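Long-range contacts in pyruvate formate-lyase 2 (Archaeoglobus fulgidus, PDB 2F3O), which is of unsettled function but belongs to the glycyl radical enzymes and is probably a lyase related to pyruvate formate-lyase and glycerol dehydratase: residues 158-163 with 255-260; 245-250 with 283-288; 664-669 with 771-776; 690-695 with 722-727. All coordinates share one frame; numbering follows the deposited sequence.

Interaction 1: residues 158-163 with 255-260; sequences VNYPYL and QFVWLV
Y160, in the first turn of the short helix 160-164, lays its ring against V257 and V260 of helix 250-267, a buried helix-on-helix contact within the pyruvate formate lyase-like part of the fold. CB points toward helix 250-267, and CG lies anti to the carbonyl carbon, beside the backbone N (chi1 -73°). CG and CD2 then come under V257 CB, which sits over the centre of the ring in a CH-pi contact, 3.8 Å from the centroid of Y160. V158 CG1 covers the opposite face, nearer the rim, and the ring is thereby sandwiched between two valines. CE1 meets V257 CG2, whereas at the edge Y160 CE2 touches V260 CG2 at 3.6 Å. At the tip, Y160 OH passes V257 O at 3.4 Å, but its hydrogen bond is to OE1 of Q261, one residue beyond V260. An alanine in place of Y160 would probably open a gap between V158 and V257 and leave Q261 OE1 without this mate. One turn on, L163 CD1 and V260 CG2 meet tip to tip at 4.0 Å, and L163 CB packs on F256 CE1. The start of the short helix is capped by N159: Y162 N donates to N159 OD1 at 3.0 Å, approaching from above the carbonyl plane, 59° out of it.

Interaction 2: residues 245-250 with 283-288; sequences EKPETF and YPFFKK
F285 holds CG anti to its carbonyl carbon, beside the backbone N (chi1 -53°), and its ring lies beside P247 to T249, while F250 and F286 both hold CG anti to the backbone N and lie side by side, pointing the same way. The contact joins the start of helix 250-267, N-capped by T249 through OG1 to E252 N, to the helix 283-289. F285 CB packs on F250 CA at 3.6 Å. Farther out, E248 O lies in the plane of the ring at its edge, 3.8 Å from F285 CD1; P247 O is 3.4 Å from F285 CE1. An alanine here would probably leave a gap beside P247 and E248 and take the ring away from their carbonyl oxygens. F250 and F286 form a T-shaped pair, the edge of F286 directed at the face of F250, with centroids 5.5 Å apart and planes at 69°. A hydrogen bond between F250 N and D289 OD2 ties the two helices further, and the rings of F250 and F286 also rest on helix 297-310. Within this pair, F250 CD1 touches F286 CB at 3.7 Å.

Interaction 3: residues 664-669 with 771-776; sequences GMDREG and RISCRI
G669 and R775 bring their backbones together where two irregular segments meet, their CA atoms 4.2 Å apart, just before helix 670-677 begins with G669 at its N-cap position. The missing side chain probably allows this approach: a CB on G669 would point at the other segment and probably meet R775 CB, which packs on G669 CA at 3.4 Å. I776, the last residue, lies over the same glycine, with CD1 3.6 Å from G669 N and CG1 at a like distance from its CA. R775 CG, anti to its own carbonyl carbon (chi1 -64°), comes within 3.6 Å of R667 O, after which the chain bends at chi2 and its guanidinium leads away. R667 and R775 both touch a crystal neighbour, and the ends of these long side chains may owe something to that. At the other end of the contact the meeting is looser. D666 OD2 stands 4.3 Å from S773 OG, and D666 OD1 is 5.6 Å from R771 NH2, a separation at which opposite charges could attract without touching. R771 NH1 instead bonds to P661 O and T663 OG1. S773 pairs by backbone with N694 and S696, and R775 with V670, so the C-terminal tail of this glycyl radical enzyme is held by backbone pairing between strand 692-696, an outer strand of its sheet within this chain, and the start of helix 670-677.

Interaction 4: residues 690-695 with 722-727; sequences SLTINL and HVQFNI
L691 N donates to H722 ND1 at 3.1 Å, only 2° out of the imidazole plane, and from there backbone bonds run in sequence down the two chains. Q724 N binds L691 O, I693 N reaches Q724 O at 2.8 Å in a nearly straight bond (178° at the hydrogen), N726 N binds I693 O, and L695 N closes the series on N726 O. Two side-chain bonds add to this ladder on one face. Q724 NE2 donates to T692 OG1 at 3.0 Å, the extended chain of Q724 crossing T692 obliquely, and N726 ND2 donates to N694 OD1 at 3.1 Å from above the carbonyl plane, the two amides being turned 54° apart. The amide oxygens of N726 and Q724 are held by R749: N726 OD1 by its backbone N, Q724 OE1 by its NE. The pair forms the parallel strands of a beta-alpha-beta crossover whose connection includes helix 704-717; strand 692-696 is outermost in its five-stranded mixed sheet within this chain. S690 OG is hydrogen-bonded to A751 O, next to G752, the predicted glycyl radical position. On the opposite face the residues are apolar. I693 and F725 lie side by side, with I693 CB 3.7 Å from F725 CD2, and L695 CB meets I727 CD1 at 3.9 Å. L691 CD2 and V723 CG2 approach to 3.9 Å, while helices 670-677 and 704-717 pack over I693, L695, F725 and I727.

From the N terminus, interaction 1 opens first at 158-163 and closes at 255-260, a largely helical loop. Interaction 2 crosses it, since 245-250 falls within that loop and 283-288 beyond it; the two touch where F256 packs against E245 O and P247 CD, and both reach the second subunit. Interaction 3 comes in series after them and joins 664-669 to the C-terminal tail, and interaction 4 lies wholly within the loop it closes. These two also meet, I772 packing against N694 and L695. The pairs sit well apart, with centres of interactions 1 and 3 about 43 Å from each other: interactions 1 and 2 tie helices of the lyase-like part, interactions 3 and 4 the C-terminal glycyl radical part.

Interaction 1: residues 158-163 with 255-260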
# COMPACT_ATOMS: atom_id res chain seq x y z
N VAL A 158 -22.77 -19.15 -4.67
CA VAL A 158 -22.14 -18.87 -5.95
C VAL A 158 -22.75 -17.68 -6.66
O VAL A 158 -23.97 -17.55 -6.73
CB VAL A 158 -22.35 -20.09 -6.84
CG1 VAL A 158 -21.76 -19.88 -8.20
CG2 VAL A 158 -21.78 -21.32 -6.17
N ASN A 159 -21.91 -16.80 -7.19
CA ASN A 159 -22.42 -15.64 -7.89
C ASN A 159 -22.92 -15.98 -9.30
O ASN A 159 -22.23 -15.73 -10.29
CB ASN A 159 -21.35 -14.56 -7.94
CG ASN A 159 -21.89 -13.20 -8.31
OD1 ASN A 159 -22.98 -13.07 -8.87
ND2 ASN A 159 -21.10 -12.16 -8.03
N TYR A 160 -24.12 -16.54 -9.38
CA TYR A 160 -24.73 -16.81 -10.67
C TYR A 160 -25.01 -15.61 -11.56
O TYR A 160 -24.74 -15.69 -12.75
CB TYR A 160 -25.92 -17.76 -10.57
CG TYR A 160 -25.43 -19.15 -10.28
CD1 TYR A 160 -25.71 -19.77 -9.08
CD2 TYR A 160 -24.63 -19.82 -11.18
CE1 TYR A 160 -25.23 -21.04 -8.80
CE2 TYR A 160 -24.13 -21.08 -10.92
CZ TYR A 160 -24.43 -21.68 -9.73
OH TYR A 160 -23.94 -22.93 -9.46
N PRO A 161 -25.51 -14.49 -11.00
CA PRO A 161 -25.65 -13.35 -11.92
C PRO A 161 -24.36 -12.81 -12.57
O PRO A 161 -24.43 -12.27 -13.67
CB PRO A 161 -26.34 -12.28 -11.06
CG PRO A 161 -26.18 -12.69 -9.70
CD PRO A 161 -26.06 -14.16 -9.68
N TYR A 162 -23.20 -12.97 -11.91
CA TYR A 162 -21.90 -12.63 -12.50
C TYR A 162 -21.63 -13.54 -13.69
O TYR A 162 -21.17 -13.10 -14.75
CB TYR A 162 -20.77 -12.79 -11.46
CG TYR A 162 -19.38 -12.34 -11.91
CD1 TYR A 162 -19.13 -11.01 -12.18
CD2 TYR A 162 -18.32 -13.25 -12.04
CE1 TYR A 162 -17.88 -10.58 -12.56
CE2 TYR A 162 -17.04 -12.82 -12.44
CZ TYR A 162 -16.84 -11.46 -12.71
OH TYR A 162 -15.62 -10.96 -13.12
N LEU A 163 -21.93 -14.82 -13.48
CA LEU A 163 -21.68 -15.86 -14.45
C LEU A 163 -22.62 -15.70 -15.63
O LEU A 163 -22.17 -15.73 -16.78
CB LEU A 163 -21.85 -17.25 -13.80
CG LEU A 163 -20.75 -17.60 -12.79
CD1 LEU A 163 -20.99 -18.95 -12.16
CD2 LEU A 163 -19.36 -17.54 -13.42
N GLN A 255 -30.48 -24.40 -16.84
CA GLN A 255 -29.51 -25.42 -17.22
C GLN A 255 -28.07 -24.93 -17.05
O GLN A 255 -27.19 -25.71 -16.63
CB GLN A 255 -29.77 -25.94 -18.63
CG GLN A 255 -28.81 -27.05 -19.09
CD GLN A 255 -28.84 -28.30 -18.22
OE1 GLN A 255 -29.72 -29.12 -18.33
NE2 GLN A 255 -27.84 -28.45 -17.38
N PHE A 256 -27.85 -23.64 -17.33
CA PHE A 256 -26.58 -22.97 -17.01
C PHE A 256 -26.20 -23.18 -15.56
O PHE A 256 -25.20 -23.86 -15.29
CB PHE A 256 -26.66 -21.48 -17.30
CG PHE A 256 -25.34 -20.75 -17.23
CD1 PHE A 256 -24.63 -20.64 -16.04
CD2 PHE A 256 -24.84 -20.12 -18.36
CE1 PHE A 256 -23.44 -19.96 -15.99
CE2 PHE A 256 -23.64 -19.42 -18.31
CZ PHE A 256 -22.94 -19.35 -17.12
N VAL A 257 -26.98 -22.61 -14.63
CA VAL A 257 -26.68 -22.72 -13.21
C VAL A 257 -26.47 -24.17 -12.74
O VAL A 257 -25.47 -24.44 -12.06
CB VAL A 257 -27.60 -21.87 -12.26
CG1 VAL A 257 -28.72 -21.21 -12.97
CG2 VAL A 257 -28.09 -22.68 -11.05
N TRP A 258 -27.30 -25.11 -13.16
CA TRP A 258 -27.09 -26.47 -12.69
C TRP A 258 -25.80 -27.17 -13.21
O TRP A 258 -25.17 -27.97 -12.49
CB TRP A 258 -28.33 -27.36 -12.84
CG TRP A 258 -28.03 -28.70 -12.35
CD1 TRP A 258 -27.73 -29.80 -13.11
CD2 TRP A 258 -27.84 -29.09 -10.98
NE1 TRP A 258 -27.41 -30.85 -12.30
CE2 TRP A 258 -27.47 -30.45 -10.99
CE3 TRP A 258 -27.97 -28.43 -9.76
CZ2 TRP A 258 -27.23 -31.15 -9.81
CZ3 TRP A 258 -27.74 -29.14 -8.60
CH2 TRP A 258 -27.37 -30.48 -8.63
N LEU A 259 -25.39 -26.86 -14.44
CA LEU A 259 -24.14 -27.43 -14.91
C LEU A 259 -22.97 -26.97 -14.06
O LEU A 259 -22.23 -27.83 -13.54
CB LEU A 259 -23.89 -27.16 -16.39
CG LEU A 259 -24.59 -28.17 -17.32
CD1 LEU A 259 -24.56 -27.72 -18.80
CD2 LEU A 259 -24.11 -29.62 -17.18
N VAL A 260 -22.83 -25.66 -13.85
CA VAL A 260 -21.73 -25.17 -13.01
C VAL A 260 -21.88 -25.61 -11.55
O VAL A 260 -20.91 -25.96 -10.89
CB VAL A 260 -21.39 -23.66 -13.22
CG1 VAL A 260 -22.41 -23.00 -14.05
CG2 VAL A 260 -21.17 -22.91 -11.90

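Interaction 2: residues 245-250 with 283-288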
# COMPACT_ATOMS: atom_id res chain seq x y z
N GLU A 245 -22.10 -19.73 -23.33
CA GLU A 245 -22.68 -18.44 -23.72
C GLU A 245 -23.61 -17.91 -22.66
O GLU A 245 -24.08 -18.66 -21.82
CB GLU A 245 -23.47 -18.58 -25.02
CG GLU A 245 -22.70 -19.21 -26.17
CD GLU A 245 -21.44 -18.44 -26.50
OE1 GLU A 245 -20.40 -19.08 -26.78
OE2 GLU A 245 -21.48 -17.19 -26.49
N LYS A 246 -23.87 -16.61 -22.70
CA LYS A 246 -24.95 -16.03 -21.91
C LYS A 246 -26.25 -16.64 -22.37
O LYS A 246 -26.52 -16.68 -23.58
CB LYS A 246 -25.04 -14.53 -22.12
CG LYS A 246 -24.04 -13.74 -21.37
CD LYS A 246 -24.00 -12.38 -21.93
CE LYS A 246 -23.94 -12.51 -23.42
NZ LYS A 246 -23.20 -11.39 -24.04
N PRO A 247 -27.04 -17.16 -21.43
CA PRO A 247 -28.36 -17.67 -21.73
C PRO A 247 -29.36 -16.57 -22.09
O PRO A 247 -29.22 -15.42 -21.63
CB PRO A 247 -28.77 -18.36 -20.43
CG PRO A 247 -27.97 -17.75 -19.42
CD PRO A 247 -26.69 -17.34 -20.02
N GLU A 248 -30.36 -16.92 -22.91
CA GLU A 248 -31.43 -15.97 -23.26
C GLU A 248 -32.83 -16.42 -22.84
O GLU A 248 -33.75 -15.60 -22.70
CB GLU A 248 -31.39 -15.64 -24.74
CG GLU A 248 -30.51 -14.44 -25.04
CD GLU A 248 -29.76 -14.61 -26.33
OE1 GLU A 248 -29.10 -15.66 -26.50
OE2 GLU A 248 -29.83 -13.69 -27.18
N THR A 249 -33.00 -17.72 -22.63
CA THR A 249 -34.28 -18.23 -22.17
C THR A 249 -34.16 -18.73 -20.72
O THR A 249 -33.06 -18.90 -20.21
CB THR A 249 -34.84 -19.34 -23.12
OG1 THR A 249 -34.18 -20.59 -22.85
CG2 THR A 249 -34.63 -18.96 -24.58
N PHE A 250 -35.30 -18.96 -20.07
CA PHE A 250 -35.36 -19.42 -18.70
C PHE A 250 -34.80 -20.83 -18.57
O PHE A 250 -34.10 -21.15 -17.61
CB PHE A 250 -36.81 -19.33 -18.19
CG PHE A 250 -37.03 -19.87 -16.81
CD1 PHE A 250 -36.81 -19.08 -15.70
CD2 PHE A 250 -37.50 -21.16 -16.61
CE1 PHE A 250 -37.02 -19.57 -14.42
CE2 PHE A 250 -37.72 -21.66 -15.33
CZ PHE A 250 -37.47 -20.87 -14.23
N TYR A 283 -35.66 -14.35 -12.66
CA TYR A 283 -36.87 -13.61 -13.04
C TYR A 283 -36.84 -12.82 -14.35
O TYR A 283 -37.87 -12.74 -15.01
CB TYR A 283 -37.42 -12.76 -11.87
CG TYR A 283 -38.83 -12.24 -12.12
CD1 TYR A 283 -39.93 -13.09 -12.17
CD2 TYR A 283 -39.06 -10.89 -12.34
CE1 TYR A 283 -41.23 -12.61 -12.41
CE2 TYR A 283 -40.34 -10.40 -12.59
CZ TYR A 283 -41.42 -11.25 -12.62
OH TYR A 283 -42.68 -10.72 -12.86
N PRO A 284 -35.70 -12.21 -14.73
CA PRO A 284 -35.71 -11.63 -16.09
C PRO A 284 -36.01 -12.62 -17.23
O PRO A 284 -36.74 -12.28 -18.16
CB PRO A 284 -34.29 -11.06 -16.24
CG PRO A 284 -33.87 -10.76 -14.85
CD PRO A 284 -34.42 -11.92 -14.05
N PHE A 285 -35.48 -13.84 -17.13
CA PHE A 285 -35.67 -14.85 -18.17
C PHE A 285 -37.08 -15.39 -18.12
O PHE A 285 -37.71 -15.63 -19.14
CB PHE A 285 -34.66 -15.98 -18.00
CG PHE A 285 -33.25 -15.51 -17.92
CD1 PHE A 285 -32.59 -15.10 -19.07
CD2 PHE A 285 -32.60 -15.43 -16.71
CE1 PHE A 285 -31.28 -14.62 -19.01
CE2 PHE A 285 -31.29 -14.95 -16.64
CZ PHE A 285 -30.63 -14.55 -17.80
N PHE A 286 -37.58 -15.55 -16.90
CA PHE A 286 -38.94 -16.00 -16.67
C PHE A 286 -39.98 -15.01 -17.21
O PHE A 286 -40.87 -15.40 -17.95
CB PHE A 286 -39.14 -16.21 -15.18
CG PHE A 286 -40.49 -16.76 -14.83
CD1 PHE A 286 -40.74 -18.11 -14.90
CD2 PHE A 286 -41.50 -15.91 -14.39
CE1 PHE A 286 -41.98 -18.61 -14.56
CE2 PHE A 286 -42.75 -16.41 -14.05
CZ PHE A 286 -42.99 -17.76 -14.13
N LYS A 287 -39.85 -13.73 -16.85
CA LYS A 287 -40.81 -12.70 -17.26
C LYS A 287 -40.86 -12.52 -18.77
O LYS A 287 -41.92 -12.30 -19.33
CB LYS A 287 -40.53 -11.36 -16.56
CG LYS A 287 -41.40 -10.17 -16.99
CD LYS A 287 -41.81 -9.30 -15.79
CE LYS A 287 -42.27 -7.90 -16.20
NZ LYS A 287 -41.15 -6.97 -16.54
N LYS A 288 -39.71 -12.65 -19.43
CA LYS A 288 -39.62 -12.55 -20.87
C LYS A 288 -40.31 -13.73 -21.51
O LYS A 288 -41.12 -13.55 -22.40
CB LYS A 288 -38.17 -12.50 -21.31
CG LYS A 288 -37.93 -12.33 -22.80
CD LYS A 288 -36.47 -12.62 -23.13
CE LYS A 288 -35.97 -11.80 -24.32
NZ LYS A 288 -36.51 -12.30 -25.61

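Interaction 3: residues 664-669 with 771-776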
# COMPACT_ATOMS: atom_id res chain seq x y z
N GLY A 664 -36.82 -29.61 27.04
CA GLY A 664 -37.79 -29.73 28.12
C GLY A 664 -37.69 -28.69 29.22
O GLY A 664 -38.12 -28.94 30.34
N MET A 665 -37.12 -27.54 28.92
CA MET A 665 -37.04 -26.45 29.90
C MET A 665 -37.95 -25.31 29.47
O MET A 665 -37.97 -24.24 30.09
CB MET A 665 -35.61 -25.95 30.04
CG MET A 665 -34.64 -27.02 30.37
SD MET A 665 -35.01 -27.76 31.96
CE MET A 665 -34.04 -29.26 31.89
N ASP A 666 -38.69 -25.54 28.39
CA ASP A 666 -39.57 -24.53 27.82
C ASP A 666 -41.00 -24.74 28.30
O ASP A 666 -41.88 -25.13 27.53
CB ASP A 666 -39.46 -24.51 26.29
CG ASP A 666 -39.40 -25.92 25.68
OD1 ASP A 666 -38.35 -26.60 25.79
OD2 ASP A 666 -40.41 -26.33 25.07
N ARG A 667 -41.22 -24.48 29.59
CA ARG A 667 -42.49 -24.76 30.26
C ARG A 667 -43.61 -23.76 29.92
O ARG A 667 -44.73 -24.16 29.62
CB ARG A 667 -42.28 -24.90 31.77
CG ARG A 667 -41.48 -26.14 32.16
CD ARG A 667 -41.06 -26.09 33.63
NE ARG A 667 -39.74 -26.71 33.89
CZ ARG A 667 -38.58 -26.04 33.93
NH1 ARG A 667 -38.53 -24.73 33.71
NH2 ARG A 667 -37.45 -26.71 34.17
N GLU A 668 -43.31 -22.46 29.96
CA GLU A 668 -44.16 -21.49 29.26
C GLU A 668 -43.83 -21.68 27.79
O GLU A 668 -42.64 -21.85 27.44
CB GLU A 668 -43.86 -20.06 29.67
CG GLU A 668 -43.36 -19.94 31.09
CD GLU A 668 -44.45 -20.20 32.10
OE1 GLU A 668 -45.61 -19.85 31.82
OE2 GLU A 668 -44.13 -20.76 33.18
N GLY A 669 -44.85 -21.65 26.95
CA GLY A 669 -44.73 -22.31 25.66
C GLY A 669 -44.04 -21.60 24.53
O GLY A 669 -43.09 -20.85 24.71
N ARG A 771 -38.59 -32.52 22.07
CA ARG A 771 -38.69 -31.06 21.96
C ARG A 771 -40.02 -30.60 21.34
O ARG A 771 -40.22 -29.40 21.12
CB ARG A 771 -37.49 -30.51 21.18
CG ARG A 771 -36.16 -30.74 21.89
CD ARG A 771 -34.98 -30.23 21.08
NE ARG A 771 -35.08 -28.79 20.93
CZ ARG A 771 -34.57 -27.92 21.78
NH1 ARG A 771 -33.88 -28.33 22.84
NH2 ARG A 771 -34.74 -26.62 21.57
N ILE A 772 -40.90 -31.55 21.07
CA ILE A 772 -42.23 -31.26 20.54
C ILE A 772 -43.05 -30.57 21.61
O ILE A 772 -43.27 -31.11 22.70
CB ILE A 772 -42.93 -32.54 20.06
CG1 ILE A 772 -42.16 -33.16 18.90
CG2 ILE A 772 -44.34 -32.25 19.62
CD1 ILE A 772 -42.57 -34.58 18.55
N SER A 773 -43.47 -29.36 21.30
CA SER A 773 -44.11 -28.50 22.27
C SER A 773 -45.62 -28.45 22.07
O SER A 773 -46.11 -28.65 20.95
CB SER A 773 -43.49 -27.10 22.19
OG SER A 773 -44.14 -26.15 23.01
N CYS A 774 -46.34 -28.19 23.16
CA CYS A 774 -47.82 -28.06 23.17
C CYS A 774 -48.36 -26.69 23.60
O CYS A 774 -49.39 -26.25 23.08
CB CYS A 774 -48.44 -29.13 24.07
SG CYS A 774 -48.18 -30.75 23.39
N ARG A 775 -47.68 -26.04 24.55
CA ARG A 775 -48.10 -24.72 25.02
C ARG A 775 -47.95 -23.64 23.93
O ARG A 775 -47.03 -23.69 23.10
CB ARG A 775 -47.37 -24.28 26.31
CG ARG A 775 -47.56 -25.08 27.59
CD ARG A 775 -48.83 -24.73 28.35
NE ARG A 775 -48.97 -25.51 29.59
CZ ARG A 775 -49.26 -26.82 29.68
NH1 ARG A 775 -49.44 -27.59 28.59
NH2 ARG A 775 -49.35 -27.40 30.88
N ILE A 776 -48.86 -22.66 23.99
CA ILE A 776 -49.07 -21.53 23.07
C ILE A 776 -49.23 -21.88 21.57
O ILE A 776 -49.01 -22.99 21.11
CB ILE A 776 -48.16 -20.26 23.36
CG1 ILE A 776 -47.60 -20.30 24.79
CG2 ILE A 776 -49.00 -18.97 23.24
CD1 ILE A 776 -46.71 -19.12 25.17
OXT ILE A 776 -49.65 -21.05 20.77

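Interaction 4: residues 690-695 with 722-727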
# COMPACT_ATOMS: atom_id res chain seq x y z
N SER A 690 -29.57 -20.11 14.67
CA SER A 690 -30.58 -21.13 14.43
C SER A 690 -31.59 -21.24 15.57
O SER A 690 -31.24 -21.66 16.68
CB SER A 690 -29.94 -22.48 14.20
OG SER A 690 -30.88 -23.52 14.34
N LEU A 691 -32.83 -20.86 15.28
CA LEU A 691 -33.95 -21.09 16.19
C LEU A 691 -34.93 -22.10 15.57
O LEU A 691 -35.53 -21.82 14.52
CB LEU A 691 -34.66 -19.78 16.51
CG LEU A 691 -35.94 -19.89 17.32
CD1 LEU A 691 -35.64 -20.48 18.69
CD2 LEU A 691 -36.62 -18.54 17.43
N THR A 692 -35.10 -23.25 16.23
CA THR A 692 -36.05 -24.26 15.77
C THR A 692 -37.24 -24.39 16.70
O THR A 692 -37.07 -24.62 17.89
CB THR A 692 -35.41 -25.62 15.76
OG1 THR A 692 -34.09 -25.50 15.24
CG2 THR A 692 -36.22 -26.58 14.92
N ILE A 693 -38.45 -24.25 16.16
CA ILE A 693 -39.66 -24.38 16.96
C ILE A 693 -40.45 -25.65 16.60
O ILE A 693 -40.97 -25.78 15.50
CB ILE A 693 -40.53 -23.10 16.85
CG1 ILE A 693 -39.86 -21.97 17.62
CG2 ILE A 693 -41.93 -23.33 17.41
CD1 ILE A 693 -39.47 -22.38 19.02
N ASN A 694 -40.51 -26.60 17.53
CA ASN A 694 -41.19 -27.87 17.28
C ASN A 694 -42.59 -27.91 17.88
O ASN A 694 -42.77 -27.78 19.09
CB ASN A 694 -40.37 -29.05 17.81
CG ASN A 694 -39.13 -29.29 17.01
OD1 ASN A 694 -38.81 -28.53 16.10
ND2 ASN A 694 -38.41 -30.35 17.35
N LEU A 695 -43.57 -28.12 17.01
CA LEU A 695 -44.97 -28.07 17.40
C LEU A 695 -45.66 -29.40 17.11
O LEU A 695 -45.44 -30.01 16.06
CB LEU A 695 -45.69 -26.94 16.66
CG LEU A 695 -45.47 -25.53 17.18
CD1 LEU A 695 -46.02 -24.52 16.20
CD2 LEU A 695 -46.11 -25.36 18.54
N HIS A 722 -33.67 -15.65 12.73
CA HIS A 722 -34.08 -16.81 11.97
C HIS A 722 -35.05 -17.66 12.78
O HIS A 722 -34.89 -17.77 13.99
CB HIS A 722 -32.83 -17.57 11.53
CG HIS A 722 -33.01 -19.04 11.32
ND1 HIS A 722 -32.96 -19.95 12.35
CD2 HIS A 722 -33.19 -19.76 10.19
CE1 HIS A 722 -33.13 -21.17 11.87
NE2 HIS A 722 -33.27 -21.08 10.56
N VAL A 723 -36.06 -18.21 12.14
CA VAL A 723 -36.93 -19.17 12.78
C VAL A 723 -37.23 -20.28 11.79
O VAL A 723 -37.30 -20.03 10.58
CB VAL A 723 -38.24 -18.51 13.33
CG1 VAL A 723 -39.25 -18.20 12.22
CG2 VAL A 723 -38.87 -19.38 14.40
N GLN A 724 -37.37 -21.50 12.29
CA GLN A 724 -37.85 -22.60 11.46
C GLN A 724 -38.77 -23.50 12.26
O GLN A 724 -38.62 -23.66 13.47
CB GLN A 724 -36.68 -23.40 10.89
CG GLN A 724 -35.82 -24.03 11.95
CD GLN A 724 -34.76 -24.90 11.38
OE1 GLN A 724 -34.45 -24.83 10.18
NE2 GLN A 724 -34.18 -25.73 12.22
N PHE A 725 -39.73 -24.10 11.56
CA PHE A 725 -40.77 -24.86 12.21
C PHE A 725 -40.82 -26.34 11.87
O PHE A 725 -40.52 -26.76 10.76
CB PHE A 725 -42.11 -24.27 11.86
CG PHE A 725 -42.34 -22.91 12.42
CD1 PHE A 725 -42.38 -21.80 11.58
CD2 PHE A 725 -42.56 -22.73 13.79
CE1 PHE A 725 -42.62 -20.53 12.09
CE2 PHE A 725 -42.79 -21.48 14.31
CZ PHE A 725 -42.82 -20.37 13.46
N ASN A 726 -41.24 -27.12 12.85
CA ASN A 726 -41.54 -28.52 12.66
C ASN A 726 -42.96 -28.84 13.09
O ASN A 726 -43.38 -28.49 14.20
CB ASN A 726 -40.59 -29.38 13.48
CG ASN A 726 -39.40 -29.81 12.70
OD1 ASN A 726 -39.46 -29.96 11.47
ND2 ASN A 726 -38.29 -30.02 13.40
N ILE A 727 -43.71 -29.49 12.21
CA ILE A 727 -45.02 -30.02 12.57
C ILE A 727 -44.89 -31.54 12.62
O ILE A 727 -44.72 -32.21 11.61
CB ILE A 727 -46.11 -29.57 11.59
CG1 ILE A 727 -46.14 -28.05 11.47
CG2 ILE A 727 -47.44 -30.06 12.05
CD1 ILE A 727 -46.26 -27.31 12.77